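Local atomic coordinates of putative uncharacterized protein (Trypanosoma congolense, PDB entry 4E40), a protein that probably serves as a cell-surface receptor of trypanosomes that binds the haptoglobin-hemoglobin complex for uptake of heme and iron. Residues 28-32 and 126-130; 35-39 and 205-209; 70-75 and 87-91. Residue numbers count along the deposited sequence, not the author numbering.

Overall arrangement
Helical bundles hold together by repeating small contacts along long helices, and this receptor domain illustrates the principle with three helices, 28-73, 82-147 and 192-246. Contact 1 joins the first to the second, antiparallel; contact 2 joins the first to the third, parallel. Their centres lie about 11 Å apart, and they touch where Leu205 packs on Ser32 and Ala126, so together they form one continuous three-helix core. Contact 3 again pairs helices 28-73 and 82-147, but about 61 Å from contact 1 and about 51 Å from contact 2, centre to centre, where the chain turns back. In sequence it falls between the segments of both others; with contact 1 it marks two levels of one helical hairpin.

Contact 1. Residues 28-32 and 126-130; sequences VSIAS and AKGAK
Val28, in the t rotamer, lays its CG1 methyl over the last turn of the segment 126-130, 3.3 Å from the carbonyl O of Ala129 and 4.0 Å from the CB of the same alanine. Both segments are regular alpha-helix, with Ser32 N bonded to Val28 O at 2.8 Å and Lys130 N to Ala126 O at 2.9 Å. They run antiparallel, their N-to-C directions 166° apart and their axes 8.5 Å apart at closest approach. The register sets the CA of Ser29 4.3 Å from the CA of Lys130, and the CA of Ser32 5.1 Å from that of Ala126. The small side chains of Ser29, Ser32, Ala126 and Ala129 let the backbones come this close, consistent with the tight packing of antiparallel helices over small residues. Ser32 points its CB toward the partner helix, 4.2 Å from the CB atoms of both Ala126 and Ala129. Its p rotamer returns OG to its own backbone, where it donates a 2.8 Å hydrogen bond to Ser29 O, satisfying the hydroxyl within a buried interface. Toward the solvent side, Lys130 is extended through its first three side-chain torsions, all t, and turns at chi4 (p), so that NZ donates a 2.8 Å hydrogen bond to OG of Ser29, itself t. The ammonium also forms a salt bridge with Asp134, one turn further on. Helix 192-246 completes the inner side of this pair: Val28 packs on Ile198, Ala126 on Leu205, and Ala129 on Ser201 and Leu202.

Contact 2. Residues 35-39 and 205-209; sequences LLRPA and LDKDV
Leu35 opens the helical segment 35-39 with its CB toward the segment 205-209. In the mt rotamer it sets CB 3.8 Å from CD2 of Leu205 and CD2 3.9 Å from OD1 of Asp206, while its carbonyl O lies 3.4 Å from CG2 of Val209. The segments, both helical, run nearly parallel, their axes crossing at 23° and 9.1 Å apart at closest approach; the CA of Leu35 is 6.3 Å from the CA of Asp206, and the CA of Ala39 is 5.6 Å from the CA of Val209. Leu36 (tp) leans sideways, bringing CD1 to 4.0 Å from CD1 of Leu205, likewise tp, and it continues onto Ala122 and Thr123 of helix 82-147. The arrangement is knobs-into-holes packing, as in coiled coils: Val209, in the t rotamer, is the knob, and Leu35, Leu36, Pro38 and Ala39 frame its hole. Pro38 lacks an amide hydrogen and kinks the helix here, since neither its N nor that of Ala39 is bonded to the preceding turn; Ala39 N makes only a weak 3.0 Å bond to Leu36 O. The proline still takes part in the packing, with CB 4.1 Å from CG1 of Val209. Ala39 closes the hole, its CB 3.9 Å from CG2 of Val209, and its side chain lies about 5 Å from that of Arg42, a residue that binds heme b, although no heme is bound to this chain here.

Contact 3. Residues 70-75 and 87-91; sequences AVDRVS and VRKAA. Unlike the reference sequence in segment 70-75: Asp72 (reference Asn).
The side chain of Val87, in the t rotamer, is a bump that fills a shallow hollow made by Ala70, Val71 and Val74: its CG1 lies 4.1 Å from Ala70 CB, 4.2 Å from Val71 CG2 and 4.0 Å from Val74 CG2. Val71, also t, answers from the other helix as a bump of its own, with CG2 3.3 Å from Ala91 CB, a very close approach for two methyl groups, and 4.2 Å from Arg88 CA. The CA atoms of Val71 and Arg88 stand 5.7 Å apart. This is the closed end of a helical hairpin, where helix 28-73 finishes and helix 82-147 sets out in return. Residues 87-91 are alpha-helical throughout, with Ala91 N bonded to Val87 O at 2.9 Å. Residues 70-73 are helical; Val74, at phi/psi -104/17, is the first to leave helical values, and its CB points toward the partner helix. Beyond it, Ser75 (p) donates from OG a 3.0 Å hydrogen bond to Asp72 O. Along the flank of the valines, Arg88 extends from an m chi1 toward the turn, NH1 2.8 Å from Val74 O. Its guanidinium hydrogen-bonds the connecting loop, NH1 to Leu77 O and NH2 to Asp78 O. A water occupies the gap beside it, accepting from Arg88 NE and donating to Val71 O, each at 2.8 Å. Helix 192-246 flanks the joint, with Ser244 against Val74 and Glu243 against Val87.

Contact 1. Residues 28-32 and 126-130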
loop_
_atom_site.group_PDB
_atom_site.type_symbol
_atom_site.label_atom_id
_atom_site.label_comp_id
_atom_site.label_asym_id
_atom_site.label_seq_id
_atom_site.Cartn_x
_atom_site.Cartn_y
_atom_site.Cartn_z
ATOM N N VAL A 28 -2.937 -9.833 17.273
ATOM C CA VAL A 28 -2.803 -9.869 15.817
ATOM C C VAL A 28 -3.844 -8.946 15.151
ATOM O O VAL A 28 -3.505 -8.277 14.170
ATOM C CB VAL A 28 -2.969 -11.319 15.283
ATOM C CG1 VAL A 28 -3.117 -11.307 13.747
ATOM C CG2 VAL A 28 -1.722 -12.133 15.738
ATOM N N SER A 29 -5.046 -8.887 15.721
ATOM C CA SER A 29 -6.084 -8.029 15.111
ATOM C C SER A 29 -5.606 -6.563 15.073
ATOM O O SER A 29 -5.617 -5.914 14.010
ATOM C CB SER A 29 -7.380 -8.164 15.910
ATOM O OG SER A 29 -8.389 -7.350 15.322
ATOM N N ILE A 30 -5.199 -6.062 16.246
ATOM C CA ILE A 30 -4.770 -4.670 16.163
ATOM C C ILE A 30 -3.457 -4.484 15.368
ATOM O O ILE A 30 -3.328 -3.501 14.644
ATOM C CB ILE A 30 -4.801 -3.961 17.530
ATOM C CG1 ILE A 30 -3.493 -3.968 18.179
ATOM C CG2 ILE A 30 -6.097 -4.163 18.334
ATOM C CD1 ILE A 30 -3.235 -2.515 17.960
ATOM N N ALA A 31 -2.508 -5.435 15.433
ATOM C CA ALA A 31 -1.309 -5.359 14.593
ATOM C C ALA A 31 -1.644 -5.254 13.117
ATOM O O ALA A 31 -1.037 -4.481 12.378
ATOM C CB ALA A 31 -0.405 -6.553 14.830
ATOM N N SER A 32 -2.615 -6.045 12.688
ATOM C CA SER A 32 -2.982 -6.059 11.233
ATOM C C SER A 32 -3.634 -4.733 10.850
ATOM O O SER A 32 -3.379 -4.240 9.773
ATOM C CB SER A 32 -3.882 -7.287 10.958
ATOM O OG SER A 32 -5.149 -7.119 11.506
ATOM N N ALA A 126 -5.253 -8.532 5.872
ATOM C CA ALA A 126 -5.482 -8.083 7.247
ATOM C C ALA A 126 -6.708 -8.785 7.837
ATOM O O ALA A 126 -6.672 -9.175 9.028
ATOM C CB ALA A 126 -5.687 -6.560 7.263
ATOM N N LYS A 127 -7.770 -8.988 7.019
ATOM C CA LYS A 127 -8.986 -9.682 7.453
ATOM C C LYS A 127 -8.632 -11.102 7.827
ATOM O O LYS A 127 -9.089 -11.605 8.853
ATOM C CB LYS A 127 -10.022 -9.733 6.305
ATOM C CG LYS A 127 -10.728 -8.425 6.129
ATOM C CD LYS A 127 -11.845 -8.506 5.090
ATOM C CE LYS A 127 -12.211 -7.100 4.604
ATOM N NZ LYS A 127 -12.838 -7.247 3.238
ATOM N N GLY A 128 -7.820 -11.761 6.991
ATOM C CA GLY A 128 -7.422 -13.152 7.299
ATOM C C GLY A 128 -6.548 -13.301 8.532
ATOM O O GLY A 128 -6.810 -14.198 9.379
ATOM N N ALA A 129 -5.592 -12.364 8.707
ATOM C CA ALA A 129 -4.715 -12.403 9.901
ATOM C C ALA A 129 -5.603 -12.217 11.130
ATOM O O ALA A 129 -5.476 -12.996 12.106
ATOM C CB ALA A 129 -3.647 -11.320 9.794
ATOM N N LYS A 130 -6.501 -11.232 11.126
ATOM C CA LYS A 130 -7.406 -11.034 12.281
ATOM C C LYS A 130 -8.261 -12.248 12.572
ATOM O O LYS A 130 -8.387 -12.646 13.728
ATOM C CB LYS A 130 -8.303 -9.812 12.045
ATOM C CG LYS A 130 -9.398 -9.700 13.100
ATOM C CD LYS A 130 -10.222 -8.454 12.803
ATOM C CE LYS A 130 -11.378 -8.328 13.801
ATOM N NZ LYS A 130 -10.919 -8.471 15.243
#

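Contact 2. Residues 35-39 and 205-209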
loop_
_atom_site.group_PDB
_atom_site.type_symbol
_atom_site.label_atom_id
_atom_site.label_comp_id
_atom_site.label_asym_id
_atom_site.label_seq_id
_atom_site.Cartn_x
_atom_site.Cartn_y
_atom_site.Cartn_z
ATOM N N LEU A 35 -0.766 -2.279 10.543
ATOM C CA LEU A 35 -0.019 -2.485 9.285
ATOM C C LEU A 35 -0.808 -1.938 8.093
ATOM O O LEU A 35 -0.180 -1.319 7.225
ATOM C CB LEU A 35 0.284 -3.984 9.019
ATOM C CG LEU A 35 1.455 -4.577 9.804
ATOM C CD1 LEU A 35 1.454 -6.091 9.668
ATOM C CD2 LEU A 35 2.775 -4.028 9.263
ATOM N N LEU A 36 -2.149 -2.105 8.073
ATOM C CA LEU A 36 -2.985 -1.740 6.896
ATOM C C LEU A 36 -3.177 -0.241 6.769
ATOM O O LEU A 36 -3.322 0.305 5.641
ATOM C CB LEU A 36 -4.342 -2.446 6.947
ATOM C CG LEU A 36 -5.309 -2.151 5.791
ATOM C CD1 LEU A 36 -4.730 -2.738 4.500
ATOM C CD2 LEU A 36 -6.634 -2.751 6.150
ATOM N N ARG A 37 -3.110 0.449 7.895
ATOM C CA ARG A 37 -3.526 1.866 7.977
ATOM C C ARG A 37 -2.935 2.773 6.897
ATOM O O ARG A 37 -3.730 3.490 6.250
ATOM C CB ARG A 37 -3.293 2.400 9.389
ATOM C CG ARG A 37 -3.801 3.824 9.627
ATOM C CD ARG A 37 -5.280 3.952 9.364
ATOM N NE ARG A 37 -5.706 5.321 9.674
ATOM C CZ ARG A 37 -6.792 5.907 9.165
ATOM N NH1 ARG A 37 -7.579 5.234 8.321
ATOM N NH2 ARG A 37 -7.078 7.179 9.484
ATOM N N PRO A 38 -1.602 2.725 6.649
ATOM C CA PRO A 38 -1.080 3.664 5.631
ATOM C C PRO A 38 -1.568 3.426 4.231
ATOM O O PRO A 38 -1.662 4.418 3.473
ATOM C CB PRO A 38 0.449 3.450 5.650
ATOM C CG PRO A 38 0.720 2.943 7.048
ATOM C CD PRO A 38 -0.483 2.083 7.372
ATOM N N ALA A 39 -1.818 2.170 3.860
ATOM C CA ALA A 39 -2.328 1.863 2.519
ATOM C C ALA A 39 -3.738 2.380 2.418
ATOM O O ALA A 39 -4.090 2.892 1.333
ATOM C CB ALA A 39 -2.227 0.355 2.174
ATOM N N LEU A 205 0.809 -8.851 4.044
ATOM C CA LEU A 205 0.260 -7.529 4.380
ATOM C C LEU A 205 1.381 -6.494 4.451
ATOM O O LEU A 205 1.267 -5.428 3.851
ATOM C CB LEU A 205 -0.531 -7.660 5.692
ATOM C CG LEU A 205 -1.064 -6.378 6.316
ATOM C CD1 LEU A 205 -1.932 -5.537 5.319
ATOM C CD2 LEU A 205 -1.848 -6.721 7.557
ATOM N N ASP A 206 2.446 -6.813 5.193
ATOM C CA ASP A 206 3.576 -5.905 5.386
ATOM C C ASP A 206 4.186 -5.596 4.009
ATOM O O ASP A 206 4.405 -4.396 3.695
ATOM C CB ASP A 206 4.579 -6.621 6.306
ATOM C CG ASP A 206 5.634 -5.734 6.854
ATOM O OD1 ASP A 206 5.608 -4.503 6.680
ATOM O OD2 ASP A 206 6.485 -6.302 7.618
ATOM N N LYS A 207 4.409 -6.623 3.192
ATOM C CA LYS A 207 4.979 -6.458 1.838
ATOM C C LYS A 207 4.094 -5.573 0.978
ATOM O O LYS A 207 4.599 -4.675 0.254
ATOM C CB LYS A 207 5.153 -7.797 1.177
ATOM C CG LYS A 207 6.385 -8.518 1.698
ATOM C CD LYS A 207 6.408 -9.919 1.089
ATOM C CE LYS A 207 7.793 -10.549 1.149
ATOM N NZ LYS A 207 8.197 -10.866 2.544
ATOM N N ASP A 208 2.792 -5.804 1.056
ATOM C CA ASP A 208 1.836 -5.066 0.193
ATOM C C ASP A 208 1.816 -3.590 0.541
ATOM O O ASP A 208 1.735 -2.750 -0.378
ATOM C CB ASP A 208 0.417 -5.642 0.282
ATOM C CG ASP A 208 0.268 -6.961 -0.505
ATOM O OD1 ASP A 208 1.164 -7.343 -1.288
ATOM O OD2 ASP A 208 -0.743 -7.663 -0.309
ATOM N N VAL A 209 1.893 -3.261 1.827
ATOM C CA VAL A 209 1.819 -1.873 2.248
ATOM C C VAL A 209 3.139 -1.200 1.869
ATOM O O VAL A 209 3.109 -0.052 1.419
ATOM C CB VAL A 209 1.405 -1.707 3.732
ATOM C CG1 VAL A 209 1.520 -0.255 4.137
ATOM C CG2 VAL A 209 -0.005 -2.281 3.974
#

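Contact 3. Residues 70-75 and 87-91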
loop_
_atom_site.group_PDB
_atom_site.type_symbol
_atom_site.label_atom_id
_atom_site.label_comp_id
_atom_site.label_asym_id
_atom_site.label_seq_id
_atom_site.Cartn_x
_atom_site.Cartn_y
_atom_site.Cartn_z
ATOM N N ALA A 70 -2.364 28.704 -34.124
ATOM C CA ALA A 70 -1.372 29.770 -34.434
ATOM C C ALA A 70 -0.543 29.435 -35.675
ATOM O O ALA A 70 -0.379 30.295 -36.572
ATOM C CB ALA A 70 -0.507 30.103 -33.210
ATOM N N VAL A 71 -0.131 28.178 -35.830
ATOM C CA VAL A 71 0.552 27.707 -37.022
ATOM C C VAL A 71 -0.381 27.851 -38.239
ATOM O O VAL A 71 0.065 28.329 -39.277
ATOM C CB VAL A 71 0.949 26.250 -36.914
ATOM C CG1 VAL A 71 1.466 25.743 -38.262
ATOM C CG2 VAL A 71 2.033 26.093 -35.821
ATOM N N ASP A 72 -1.642 27.421 -38.096
ATOM C CA ASP A 72 -2.539 27.540 -39.266
ATOM C C ASP A 72 -2.650 29.038 -39.660
ATOM O O ASP A 72 -2.663 29.395 -40.889
ATOM C CB ASP A 72 -3.919 26.925 -38.960
ATOM C CG ASP A 72 -4.897 27.076 -40.160
ATOM O OD1 ASP A 72 -4.763 26.276 -41.118
ATOM O OD2 ASP A 72 -5.749 28.025 -40.204
ATOM N N ARG A 73 -2.750 29.940 -38.669
ATOM C CA ARG A 73 -2.903 31.405 -38.995
ATOM C C ARG A 73 -1.783 31.945 -39.843
ATOM O O ARG A 73 -1.976 32.876 -40.642
ATOM C CB ARG A 73 -2.993 32.270 -37.721
ATOM C CG ARG A 73 -4.334 32.231 -37.014
ATOM C CD ARG A 73 -5.478 32.342 -38.003
ATOM N NE ARG A 73 -5.951 33.710 -38.246
ATOM C CZ ARG A 73 -7.110 34.205 -37.804
ATOM N NH1 ARG A 73 -7.924 33.452 -37.070
ATOM N NH2 ARG A 73 -7.453 35.461 -38.107
ATOM N N VAL A 74 -0.592 31.350 -39.713
ATOM C CA VAL A 74 0.587 31.829 -40.470
ATOM C C VAL A 74 0.932 30.921 -41.645
ATOM O O VAL A 74 2.030 31.012 -42.229
ATOM C CB VAL A 74 1.846 32.086 -39.554
ATOM C CG1 VAL A 74 1.592 33.189 -38.527
ATOM C CG2 VAL A 74 2.394 30.806 -38.941
ATOM N N SER A 75 -0.011 30.068 -42.056
ATOM C CA SER A 75 0.302 29.082 -43.065
ATOM C C SER A 75 0.625 29.763 -44.405
ATOM O O SER A 75 1.281 29.158 -45.246
ATOM C CB SER A 75 -0.831 28.053 -43.228
ATOM O OG SER A 75 -2.010 28.698 -43.726
ATOM N N VAL A 87 6.860 30.921 -34.675
ATOM C CA VAL A 87 5.575 30.272 -34.364
ATOM C C VAL A 87 5.610 28.748 -34.616
ATOM O O VAL A 87 5.188 27.967 -33.768
ATOM C CB VAL A 87 4.444 30.879 -35.247
ATOM C CG1 VAL A 87 3.125 30.099 -35.072
ATOM C CG2 VAL A 87 4.275 32.329 -34.831
ATOM N N ARG A 88 6.138 28.357 -35.774
ATOM C CA ARG A 88 6.166 26.938 -36.162
ATOM C C ARG A 88 7.080 26.176 -35.205
ATOM O O ARG A 88 6.744 25.059 -34.793
ATOM C CB ARG A 88 6.657 26.767 -37.611
ATOM C CG ARG A 88 5.598 27.293 -38.620
ATOM C CD ARG A 88 6.294 27.759 -39.899
ATOM N NE ARG A 88 5.267 28.384 -40.742
ATOM C CZ ARG A 88 5.491 29.227 -41.744
ATOM N NH1 ARG A 88 4.448 29.701 -42.406
ATOM N NH2 ARG A 88 6.738 29.613 -42.089
ATOM N N LYS A 89 8.206 26.790 -34.839
ATOM C CA LYS A 89 9.115 26.060 -33.932
ATOM C C LYS A 89 8.535 25.897 -32.550
ATOM O O LYS A 89 8.668 24.809 -31.934
ATOM C CB LYS A 89 10.447 26.787 -33.818
ATOM C CG LYS A 89 11.294 26.679 -35.082
ATOM C CD LYS A 89 12.577 27.481 -34.905
ATOM C CE LYS A 89 13.143 27.837 -36.257
ATOM N NZ LYS A 89 14.299 28.787 -36.164
ATOM N N ALA A 90 7.924 26.972 -32.032
ATOM C CA ALA A 90 7.305 26.911 -30.715
ATOM C C ALA A 90 6.172 25.889 -30.679
ATOM O O ALA A 90 5.998 25.149 -29.731
ATOM C CB ALA A 90 6.794 28.284 -30.295
ATOM N N ALA A 91 5.330 25.906 -31.718
ATOM C CA ALA A 91 4.254 24.909 -31.732
ATOM C C ALA A 91 4.737 23.462 -31.801
ATOM O O ALA A 91 4.150 22.564 -31.199
ATOM C CB ALA A 91 3.326 25.203 -32.946
HETATM O O HOH W 1 2.458 27.976 -40.733
#